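Side-chain contact in putative drug/sodium antiporter (PDB 4Z3N), which belongs to the MATE family of membrane transporters and probably exports colibactin, the E. coli genotoxin, by antiport across the cell membrane: residues I343-V346 and L347-H351. Sequence-based numbering, arbitrary orientation.
Sequences IVLV and LAVMH
Two successive turns of a single alpha helix meet here, inside helix 326-358, a predicted membrane-spanning helix of the MATE fold, where Val346 touches Met350, one turn on. These side chains run side by side in the same direction. Met350 starts with CG anti to its carbonyl carbon (chi1 -70°) and continues extended through SD, which carries its methyl CE back along the helix to 3.5 Å from CG1 of Val346. A long, flexible, unbranched thioether suits this task, because it can lie along the helix surface, whereas the beta-branched valine keeps its methyls close to the backbone. Both are exposed, which is consistent with apolar groups facing lipid on a predicted membrane helix.

The backbone beneath is a regular ladder of i to i+4 hydrogen bonds. Leu347 N bonds to Ile343 O at 3.1 Å, and Ala348 N reaches Val344 O at 2.8 Å with a more bent N-H angle of 148°. Val349 N to Leu345 O and Met350 N to Val346 O are nearly straight. These four bonds pair the N-H groups of Leu347 to Met350 with the carbonyls one turn back, as expected where a helix lies in an apolar surrounding.

The side facing the protein differs. Ala348, with its single methyl, takes little space there, and Val344 leans on Leu383 and Pro384 of helix 382-399. The imidazole of His351 lies against helix 286-322 and hydrogen-bonds through NE2 to the hydroxyl of Tyr359. Leu347, partly exposed, packs on Ile302 of that same helix. Looser apolar contacts join two further i to i+4 pairs: CG2 of Ile343 lies 4.4 Å from CD1 of Leu347, and, toward the more exposed side, CD1 of Leu345 stands 4.3 Å from CG2 of Val349.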
loop_
_atom_site.group_PDB
_atom_site.type_symbol
_atom_site.label_atom_id
_atom_site.label_comp_id
_atom_site.label_asym_id
_atom_site.label_seq_id
_atom_site.Cartn_x
_atom_site.Cartn_y
_atom_site.Cartn_z
ATOM N N ILE A 343 10.527 0.707 -15.410
ATOM C CA ILE A 343 9.103 0.537 -15.654
ATOM C C ILE A 343 8.279 1.813 -15.391
ATOM O O ILE A 343 7.479 2.211 -16.243
ATOM C CB ILE A 343 8.549 -0.598 -14.793
ATOM C CG1 ILE A 343 9.486 -1.807 -14.902
ATOM C CG2 ILE A 343 7.081 -0.888 -15.161
ATOM C CD1 ILE A 343 8.967 -3.084 -14.266
ATOM N N VAL A 344 8.459 2.451 -14.233
ATOM C CA VAL A 344 7.623 3.601 -13.906
ATOM C C VAL A 344 7.900 4.791 -14.843
ATOM O O VAL A 344 6.983 5.557 -15.164
ATOM C CB VAL A 344 7.791 4.054 -12.433
ATOM C CG1 VAL A 344 7.127 5.401 -12.209
ATOM C CG2 VAL A 344 7.214 3.031 -11.487
ATOM N N LEU A 345 9.146 4.940 -15.293
ATOM C CA LEU A 345 9.477 6.002 -16.234
ATOM C C LEU A 345 8.674 5.871 -17.550
ATOM O O LEU A 345 8.098 6.859 -18.055
ATOM C CB LEU A 345 10.965 6.007 -16.517
ATOM C CG LEU A 345 11.447 6.971 -17.605
ATOM C CD1 LEU A 345 11.319 8.426 -17.112
ATOM C CD2 LEU A 345 12.890 6.619 -18.051
ATOM N N VAL A 346 8.621 4.649 -18.080
ATOM C CA VAL A 346 7.786 4.329 -19.239
ATOM C C VAL A 346 6.290 4.637 -19.005
ATOM O O VAL A 346 5.651 5.286 -19.830
ATOM C CB VAL A 346 7.962 2.848 -19.649
ATOM C CG1 VAL A 346 6.959 2.452 -20.751
ATOM C CG2 VAL A 346 9.384 2.625 -20.101
ATOM N N LEU A 347 5.740 4.187 -17.886
ATOM C CA LEU A 347 4.331 4.427 -17.607
ATOM C C LEU A 347 4.055 5.916 -17.413
ATOM O O LEU A 347 2.991 6.421 -17.787
ATOM C CB LEU A 347 3.880 3.639 -16.381
ATOM C CG LEU A 347 3.871 2.138 -16.639
ATOM C CD1 LEU A 347 3.365 1.403 -15.432
ATOM C CD2 LEU A 347 2.995 1.849 -17.826
ATOM N N ALA A 348 5.037 6.612 -16.849
ATOM C CA ALA A 348 4.958 8.049 -16.626
ATOM C C ALA A 348 4.945 8.842 -17.950
ATOM O O ALA A 348 4.108 9.719 -18.145
ATOM C CB ALA A 348 6.118 8.492 -15.739
ATOM N N VAL A 349 5.881 8.521 -18.841
ATOM C CA VAL A 349 5.957 9.112 -20.174
ATOM C C VAL A 349 4.688 8.814 -20.983
ATOM O O VAL A 349 4.184 9.684 -21.689
ATOM C CB VAL A 349 7.235 8.609 -20.952
ATOM C CG1 VAL A 349 7.219 9.079 -22.398
ATOM C CG2 VAL A 349 8.495 9.118 -20.279
ATOM N N MET A 350 4.157 7.599 -20.880
ATOM C CA MET A 350 2.854 7.314 -21.491
ATOM C C MET A 350 1.792 8.274 -20.967
ATOM O O MET A 350 1.041 8.845 -21.740
ATOM C CB MET A 350 2.411 5.882 -21.228
ATOM C CG MET A 350 3.223 4.829 -21.956
ATOM S SD MET A 350 2.457 3.220 -21.739
ATOM C CE MET A 350 3.809 2.121 -22.172
ATOM N N HIS A 351 1.745 8.461 -19.651
ATOM C CA HIS A 351 0.731 9.308 -19.060
ATOM C C HIS A 351 0.787 10.733 -19.590
ATOM O O HIS A 351 -0.254 11.340 -19.871
ATOM C CB HIS A 351 0.846 9.353 -17.540
ATOM C CG HIS A 351 -0.370 9.935 -16.878
ATOM N ND1 HIS A 351 -0.393 10.311 -15.555
ATOM C CD2 HIS A 351 -1.614 10.187 -17.363
ATOM C CE1 HIS A 351 -1.595 10.764 -15.249
ATOM N NE2 HIS A 351 -2.355 10.696 -16.325
#